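Local coordinates for cupin type-2 domain-containing protein (Burkholderia xenovorans, PDB 2O8Q), which is of unknown function but has a cupin-like fold and binds a nickel ion in the crystal, at residues W58-Y69 and G91-R102. Residues are numbered along the deposited sequence; the frame is centred on the assembly and turned at random.
Sequences WHTHTVGFQLFY and GSAFQPPGVRHR. With NI (nickel (II) ion), chain C.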
ATOM      1  N   TRP A  58     -12.499  23.502   1.466  1.00 20.48           N
ATOM      2  CA  TRP A  58     -11.176  22.950   1.162  1.00 19.54           C
ATOM      3  C   TRP A  58     -10.721  22.077   2.308  1.00 20.34           C
ATOM      4  O   TRP A  58     -10.795  22.455   3.477  1.00 20.18           O
ATOM      5  CB  TRP A  58     -10.173  24.053   0.920  1.00 21.14           C
ATOM      6  CG  TRP A  58     -10.351  24.773  -0.376  1.00 20.26           C
ATOM      7  CD1 TRP A  58     -10.920  26.022  -0.550  1.00 21.12           C
ATOM      8  CD2 TRP A  58      -9.905  24.370  -1.686  1.00 21.79           C
ATOM      9  NE1 TRP A  58     -10.893  26.388  -1.873  1.00 22.43           N
ATOM     10  CE2 TRP A  58     -10.236  25.425  -2.585  1.00 18.67           C
ATOM     11  CE3 TRP A  58      -9.225  23.253  -2.189  1.00 21.58           C
ATOM     12  CZ2 TRP A  58      -9.956  25.355  -3.937  1.00 20.71           C
ATOM     13  CZ3 TRP A  58      -8.921  23.207  -3.514  1.00 21.50           C
ATOM     14  CH2 TRP A  58      -9.312  24.229  -4.382  1.00 23.31           C
ATOM     15  N   HIS A  59     -10.239  20.879   1.991  1.00 18.52           N
ATOM     16  CA  HIS A  59      -9.828  19.944   3.019  1.00 19.39           C
ATOM     17  C   HIS A  59      -8.814  18.963   2.429  1.00 19.12           C
ATOM     18  O   HIS A  59      -8.560  18.950   1.225  1.00 18.38           O
ATOM     19  CB  HIS A  59     -11.043  19.172   3.597  1.00 19.23           C
ATOM     20  CG  HIS A  59     -11.731  18.295   2.600  1.00 19.26           C
ATOM     21  ND1 HIS A  59     -12.712  18.777   1.756  1.00 18.30           N
ATOM     22  CD2 HIS A  59     -11.587  16.984   2.303  1.00 18.33           C
ATOM     23  CE1 HIS A  59     -13.149  17.785   0.997  1.00 19.81           C
ATOM     24  NE2 HIS A  59     -12.487  16.685   1.306  1.00 18.41           N
ATOM     25  N   THR A  60      -8.252  18.143   3.314  1.00 18.57           N
ATOM     26  CA  THR A  60      -7.340  17.077   2.976  1.00 18.77           C
ATOM     27  C   THR A  60      -7.711  15.825   3.774  1.00 18.97           C
ATOM     28  O   THR A  60      -8.344  15.898   4.823  1.00 20.14           O
ATOM     29  CB  THR A  60      -5.876  17.435   3.321  1.00 19.94           C
ATOM     30  OG1 THR A  60      -5.744  17.570   4.756  1.00 24.00           O
ATOM     31  CG2 THR A  60      -5.459  18.747   2.674  1.00 20.46           C
ATOM     32  N   HIS A  61      -7.268  14.701   3.266  1.00 18.87           N
ATOM     33  CA  HIS A  61      -7.410  13.417   3.958  1.00 19.02           C
ATOM     34  C   HIS A  61      -6.052  12.794   4.201  1.00 20.43           C
ATOM     35  O   HIS A  61      -5.184  12.870   3.336  1.00 19.64           O
ATOM     36  CB  HIS A  61      -8.267  12.444   3.159  1.00 18.91           C
ATOM     37  CG  HIS A  61      -9.571  13.023   2.719  1.00 18.14           C
ATOM     38  ND1 HIS A  61     -10.585  13.340   3.595  1.00 20.38           N
ATOM     39  CD2 HIS A  61     -10.010  13.333   1.482  1.00 21.41           C
ATOM     40  CE1 HIS A  61     -11.597  13.866   2.908  1.00 18.22           C
ATOM     41  NE2 HIS A  61     -11.269  13.883   1.621  1.00 17.92           N
ATOM     42  N   THR A  62      -5.907  12.112   5.338  1.00 21.02           N
ATOM     43  CA  THR A  62      -4.623  11.444   5.662  1.00 20.51           C
ATOM     44  C   THR A  62      -4.568  10.053   5.026  1.00 22.60           C
ATOM     45  O   THR A  62      -4.623   9.029   5.697  1.00 26.90           O
ATOM     46  CB  THR A  62      -4.337  11.402   7.211  1.00 27.10           C
ATOM     47  OG1 THR A  62      -5.280  10.520   7.876  1.00 30.09           O
ATOM     48  CG2 THR A  62      -4.383  12.715   7.785  1.00 24.08           C
ATOM     49  N   VAL A  63      -4.524  10.009   3.721  1.00 22.13           N
ATOM     50  CA  VAL A  63      -4.584   8.791   2.980  1.00 21.81           C
ATOM     51  C   VAL A  63      -3.300   8.586   2.225  1.00 24.22           C
ATOM     52  O   VAL A  63      -2.601   9.600   1.861  1.00 24.95           O
ATOM     53  CB  VAL A  63      -5.757   8.808   1.936  1.00 22.04           C
ATOM     54  CG1 VAL A  63      -7.035   8.794   2.657  1.00 24.33           C
ATOM     55  CG2 VAL A  63      -5.649   9.951   0.913  1.00 22.12           C
ATOM     56  N   GLY A  64      -2.958   7.314   1.987  1.00 19.15           N
ATOM     57  CA  GLY A  64      -1.961   6.999   1.013  1.00 20.91           C
ATOM     58  C   GLY A  64      -2.900   7.075  -0.216  1.00 28.04           C
ATOM     59  O   GLY A  64      -3.299   8.172  -0.685  1.00 31.90           O
ATOM     60  N   PHE A  65      -3.428   5.950  -0.600  1.00 19.35           N
ATOM     61  CA  PHE A  65      -4.057   5.744  -1.866  1.00 17.65           C
ATOM     62  C   PHE A  65      -5.499   6.230  -1.789  1.00 18.21           C
ATOM     63  O   PHE A  65      -6.200   5.934  -0.808  1.00 19.25           O
ATOM     64  CB  PHE A  65      -4.045   4.254  -2.221  1.00 18.70           C
ATOM     65  CG  PHE A  65      -4.661   3.962  -3.538  1.00 18.25           C
ATOM     66  CD1 PHE A  65      -4.027   4.380  -4.709  1.00 20.01           C
ATOM     67  CD2 PHE A  65      -5.896   3.355  -3.618  1.00 18.68           C
ATOM     68  CE1 PHE A  65      -4.608   4.172  -5.937  1.00 21.72           C
ATOM     69  CE2 PHE A  65      -6.472   3.140  -4.879  1.00 19.37           C
ATOM     70  CZ  PHE A  65      -5.825   3.519  -6.003  1.00 18.53           C
ATOM     71  N   GLN A  66      -5.930   6.962  -2.809  1.00 18.47           N
ATOM     72  CA  GLN A  66      -7.312   7.332  -2.869  1.00 17.59           C
ATOM     73  C   GLN A  66      -7.814   7.487  -4.324  1.00 17.62           C
ATOM     74  O   GLN A  66      -7.282   8.268  -5.083  1.00 19.15           O
ATOM     75  CB  GLN A  66      -7.530   8.662  -2.117  1.00 18.15           C
ATOM     76  CG  GLN A  66      -8.997   9.045  -2.035  1.00 18.08           C
ATOM     77  CD  GLN A  66      -9.210  10.203  -1.057  1.00 19.47           C
ATOM     78  OE1 GLN A  66      -8.483  11.206  -1.125  1.00 19.53           O
ATOM     79  NE2 GLN A  66     -10.219  10.055  -0.153  1.00 20.29           N
ATOM     80  N   LEU A  67      -8.854   6.716  -4.666  1.00 17.85           N
ATOM     81  CA  LEU A  67      -9.421   6.752  -6.017  1.00 17.40           C
ATOM     82  C   LEU A  67     -10.923   6.780  -5.986  1.00 18.47           C
ATOM     83  O   LEU A  67     -11.527   6.036  -5.207  1.00 18.69           O
ATOM     84  CB  LEU A  67      -9.021   5.469  -6.785  1.00 18.25           C
ATOM     85  CG  LEU A  67      -9.458   5.313  -8.248  1.00 19.40           C
ATOM     86  CD1 LEU A  67      -8.914   6.395  -9.197  1.00 19.80           C
ATOM     87  CD2 LEU A  67      -9.051   3.914  -8.776  1.00 20.04           C
ATOM     88  N   PHE A  68     -11.543   7.620  -6.826  1.00 18.21           N
ATOM     89  CA  PHE A  68     -12.991   7.635  -7.014  1.00 18.78           C
ATOM     90  C   PHE A  68     -13.301   7.208  -8.441  1.00 19.42           C
ATOM     91  O   PHE A  68     -12.600   7.619  -9.397  1.00 19.53           O
ATOM     92  CB  PHE A  68     -13.539   9.054  -6.839  1.00 17.44           C
ATOM     93  CG  PHE A  68     -13.413   9.528  -5.424  1.00 19.93           C
ATOM     94  CD1 PHE A  68     -14.352   9.170  -4.460  1.00 22.74           C
ATOM     95  CD2 PHE A  68     -12.280  10.178  -5.007  1.00 23.07           C
ATOM     96  CE1 PHE A  68     -14.186   9.542  -3.144  1.00 25.19           C
ATOM     97  CE2 PHE A  68     -12.139  10.535  -3.693  1.00 23.77           C
ATOM     98  CZ  PHE A  68     -13.063  10.212  -2.767  1.00 24.70           C
ATOM     99  N   TYR A  69     -14.344   6.394  -8.560  1.00 18.97           N
ATOM    100  CA  TYR A  69     -14.889   5.978  -9.873  1.00 18.42           C
ATOM    101  C   TYR A  69     -16.386   6.228  -9.856  1.00 19.68           C
ATOM    102  O   TYR A  69     -17.094   5.658  -9.095  1.00 18.42           O
ATOM    103  CB  TYR A  69     -14.568   4.511 -10.189  1.00 19.72           C
ATOM    104  CG  TYR A  69     -14.900   4.103 -11.607  1.00 17.46           C
ATOM    105  CD1 TYR A  69     -16.197   3.745 -11.927  1.00 19.50           C
ATOM    106  CD2 TYR A  69     -13.955   4.156 -12.615  1.00 19.17           C
ATOM    107  CE1 TYR A  69     -16.514   3.401 -13.230  1.00 18.28           C
ATOM    108  CE2 TYR A  69     -14.260   3.802 -13.896  1.00 18.50           C
ATOM    109  CZ  TYR A  69     -15.539   3.435 -14.214  1.00 18.40           C
ATOM    110  OH  TYR A  69     -15.863   3.094 -15.524  1.00 18.65           O
ATOM    111  N   GLY A  91     -16.173   8.261 -15.158  1.00 19.36           N
ATOM    112  CA  GLY A  91     -15.068   9.150 -14.825  1.00 17.19           C
ATOM    113  C   GLY A  91     -14.374   8.724 -13.548  1.00 17.79           C
ATOM    114  O   GLY A  91     -15.021   8.186 -12.626  1.00 17.91           O
ATOM    115  N   SER A  92     -13.076   9.001 -13.455  1.00 19.07           N
ATOM    116  CA  SER A  92     -12.310   8.624 -12.281  1.00 18.31           C
ATOM    117  C   SER A  92     -11.405   9.748 -11.874  1.00 18.81           C
ATOM    118  O   SER A  92     -10.963  10.550 -12.719  1.00 18.79           O
ATOM    119  CB  SER A  92     -11.491   7.383 -12.582  1.00 20.14           C
ATOM    120  OG  SER A  92     -10.607   7.541 -13.679  1.00 19.34           O
ATOM    121  N   ALA A  93     -11.156   9.836 -10.565  1.00 17.92           N
ATOM    122  CA  ALA A  93     -10.259  10.823 -10.038  1.00 16.33           C
ATOM    123  C   ALA A  93      -9.347  10.157  -9.028  1.00 18.91           C
ATOM    124  O   ALA A  93      -9.800   9.664  -7.987  1.00 19.08           O
ATOM    125  CB  ALA A  93     -11.001  11.982  -9.349  1.00 19.30           C
ATOM    126  N   PHE A  94      -8.055  10.167  -9.329  1.00 17.36           N
ATOM    127  CA  PHE A  94      -7.018   9.724  -8.400  1.00 17.90           C
ATOM    128  C   PHE A  94      -6.564  10.978  -7.626  1.00 17.22           C
ATOM    129  O   PHE A  94      -6.142  11.971  -8.236  1.00 18.09           O
ATOM    130  CB  PHE A  94      -5.837   9.096  -9.140  1.00 19.77           C
ATOM    131  CG  PHE A  94      -4.604   8.940  -8.281  1.00 18.34           C
ATOM    132  CD1 PHE A  94      -4.525   7.961  -7.295  1.00 18.76           C
ATOM    133  CD2 PHE A  94      -3.592   9.852  -8.367  1.00 19.43           C
ATOM    134  CE1 PHE A  94      -3.411   7.891  -6.477  1.00 19.46           C
ATOM    135  CE2 PHE A  94      -2.506   9.749  -7.524  1.00 20.37           C
ATOM    136  CZ  PHE A  94      -2.443   8.781  -6.617  1.00 21.19           C
ATOM    137  N   GLN A  95      -6.672  10.903  -6.281  1.00 17.56           N
ATOM    138  CA  GLN A  95      -6.354  12.013  -5.414  1.00 17.43           C
ATOM    139  C   GLN A  95      -5.063  11.677  -4.673  1.00 17.24           C
ATOM    140  O   GLN A  95      -5.042  10.825  -3.810  1.00 18.91           O
ATOM    141  CB  GLN A  95      -7.436  12.278  -4.417  1.00 18.01           C
ATOM    142  CG  GLN A  95      -8.731  12.658  -5.093  1.00 17.91           C
ATOM    143  CD  GLN A  95      -9.799  13.217  -4.138  1.00 21.84           C
ATOM    144  OE1 GLN A  95      -9.695  13.123  -2.860  1.00 23.57           O
ATOM    145  NE2 GLN A  95     -10.834  13.822  -4.731  1.00 21.22           N
ATOM    146  N   PRO A  96      -4.004  12.408  -4.980  1.00 18.02           N
ATOM    147  CA  PRO A  96      -2.746  12.164  -4.298  1.00 18.26           C
ATOM    148  C   PRO A  96      -2.847  12.295  -2.789  1.00 18.53           C
ATOM    149  O   PRO A  96      -3.693  13.029  -2.265  1.00 18.07           O
ATOM    150  CB  PRO A  96      -1.798  13.301  -4.845  1.00 20.24           C
ATOM    151  CG  PRO A  96      -2.372  13.644  -6.165  1.00 21.34           C
ATOM    152  CD  PRO A  96      -3.854  13.439  -6.055  1.00 18.58           C
ATOM    153  N   PRO A  97      -1.941  11.638  -2.082  1.00 18.45           N
ATOM    154  CA  PRO A  97      -1.946  11.728  -0.625  1.00 18.95           C
ATOM    155  C   PRO A  97      -2.025  13.162  -0.095  1.00 18.16           C
ATOM    156  O   PRO A  97      -1.180  13.999  -0.391  1.00 19.83           O
ATOM    157  CB  PRO A  97      -0.587  11.065  -0.248  1.00 17.91           C
ATOM    158  CG  PRO A  97      -0.399  10.047  -1.309  1.00 19.60           C
ATOM    159  CD  PRO A  97      -0.850  10.760  -2.579  1.00 19.13           C
ATOM    160  N   GLY A  98      -3.082  13.444   0.646  1.00 20.46           N
ATOM    161  CA  GLY A  98      -3.244  14.734   1.271  1.00 19.58           C
ATOM    162  C   GLY A  98      -3.513  15.938   0.371  1.00 19.44           C
ATOM    163  O   GLY A  98      -3.387  17.085   0.794  1.00 21.92           O
ATOM    164  N   VAL A  99      -3.884  15.682  -0.889  1.00 18.14           N
ATOM    165  CA  VAL A  99      -4.121  16.774  -1.817  1.00 18.89           C
ATOM    166  C   VAL A  99      -5.223  17.693  -1.280  1.00 18.73           C
ATOM    167  O   VAL A  99      -6.223  17.185  -0.739  1.00 18.65           O
ATOM    168  CB  VAL A  99      -4.460  16.273  -3.257  1.00 18.95           C
ATOM    169  CG1 VAL A  99      -5.768  15.596  -3.348  1.00 19.60           C
ATOM    170  CG2 VAL A  99      -4.435  17.439  -4.272  1.00 21.92           C
ATOM    171  N   ARG A 100      -5.027  19.014  -1.396  1.00 19.39           N
ATOM    172  CA  ARG A 100      -6.060  19.961  -0.991  1.00 18.29           C
ATOM    173  C   ARG A 100      -7.133  19.980  -2.045  1.00 19.09           C
ATOM    174  O   ARG A 100      -6.850  20.135  -3.232  1.00 20.07           O
ATOM    175  CB  ARG A 100      -5.493  21.354  -0.749  1.00 20.38           C
ATOM    176  CG  ARG A 100      -4.540  21.442   0.405  1.00 23.26           C
ATOM    177  CD  ARG A 100      -4.077  22.899   0.556  1.00 29.11           C
ATOM    178  NE  ARG A 100      -3.039  23.044   1.552  1.00 34.46           N
ATOM    179  CZ  ARG A 100      -1.741  22.813   1.336  1.00 52.39           C
ATOM    180  NH1 ARG A 100      -1.294  22.401   0.146  1.00 53.24           N
ATOM    181  NH2 ARG A 100      -0.874  22.980   2.331  1.00 56.12           N
ATOM    182  N   HIS A 101      -8.368  19.758  -1.623  1.00 18.55           N
ATOM    183  CA  HIS A 101      -9.475  19.642  -2.573  1.00 19.86           C
ATOM    184  C   HIS A 101     -10.806  19.955  -1.916  1.00 21.30           C
ATOM    185  O   HIS A 101     -10.921  20.101  -0.706  1.00 18.84           O
ATOM    186  CB  HIS A 101      -9.525  18.254  -3.198  1.00 20.19           C
ATOM    187  CG  HIS A 101      -9.868  17.196  -2.208  1.00 17.79           C
ATOM    188  ND1 HIS A 101      -8.998  16.793  -1.214  1.00 18.22           N
ATOM    189  CD2 HIS A 101     -11.024  16.510  -1.994  1.00 18.98           C
ATOM    190  CE1 HIS A 101      -9.615  15.911  -0.440  1.00 17.99           C
ATOM    191  NE2 HIS A 101     -10.833  15.708  -0.902  1.00 19.66           N
ATOM    192  N   ARG A 102     -11.844  20.064  -2.737  1.00 20.68           N
ATOM    193  CA  ARG A 102     -13.177  20.246  -2.196  1.00 20.30           C
ATOM    194  C   ARG A 102     -14.165  19.730  -3.241  1.00 18.36           C
ATOM    195  O   ARG A 102     -13.783  19.539  -4.402  1.00 21.22           O
ATOM    196  CB  ARG A 102     -13.427  21.714  -1.810  1.00 20.93           C
ATOM    197  CG  ARG A 102     -13.351  22.704  -2.952  1.00 16.51           C
ATOM    198  CD  ARG A 102     -13.683  24.116  -2.515  1.00 20.44           C
ATOM    199  NE  ARG A 102     -13.522  25.106  -3.573  1.00 22.99           N
ATOM    200  CZ  ARG A 102     -13.920  26.371  -3.454  1.00 28.18           C
ATOM    201  NH1 ARG A 102     -14.502  26.762  -2.319  1.00 28.00           N
ATOM    202  NH2 ARG A 102     -13.737  27.243  -4.447  1.00 29.49           N
TER
HETATM  203 NI    NI C 300     -12.456  14.888   0.236  1.00 18.21          NI
HETATM  204  O   HOH W   1      -6.610  14.794   0.514  1.00 18.80           O
HETATM  205  O   HOH W   2      -3.463   8.599  -3.334  1.00 19.97           O
HETATM  206  O   HOH W   3      -6.078  12.536  -0.925  1.00 19.11           O
HETATM  207  O   HOH W   4     -12.417  13.087  -0.893  1.00 17.80           O
HETATM  208  O   HOH W   5     -14.236  14.257   1.263  1.00 22.96           O
HETATM  209  O   HOH W   6     -13.845  15.658  -1.213  1.00 19.70           O
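H59, H61 and H101 converge on one nickel ion, each through NE2; H101 NE2 lies 2.1 Å from the metal, and three waters bring the ligands to six. The H59 and H101 rings meet obliquely, planes 62° apart, and their NE2 atoms approach to 2.9 Å because both bind nickel, not each other. Both imidazoles branch off with CG straddled by the backbone N and C (chi1 67° in H101), which turns their NE2 atoms to the nickel.

The second shell fixes ring rotation. H101 ND1 donates to V99 O at 2.8 Å, the acceptor close to the imidazole plane although the donor stands well above the V99 carbonyl plane rather than on a lone pair. H59 ND1 is hydrogen-bonded to T57 O, and H61 ND1 to T123 OG1. Backbone bonds in both directions, H59 N to H101 O at 2.9 Å and its return, join the two segments in one antiparallel bridge beside the metal. The HxH pair H59 and H61 on strand 59-61, with H101 on strand 101-106, is consistent with the usual cupin metal site.

Beyond H101, the R102 guanidinium lies nearly parallel to the W58 ring, planes 17° apart, with W58 NE1 over the guanidinium centre and R102 NE toward the indole rim, while R102 CD makes a CH-pi contact 3.6 Å from the centroid of the five-membered ring; E78 takes R102 NH2 in a salt bridge.

Further on, strands 66-69 and 92-94 run antiparallel, F68 and A93 exchanging two backbone bonds. Where the strands part, one water bridges G64 O and Q95 O, while another spans Q66 OE1 and P96 O; Q66 NE2 hydrogen-bonds E114 OE2. F65 CE1 meets F94 CE1 at 3.9 Å, and F41 of a second subunit stacks on F65.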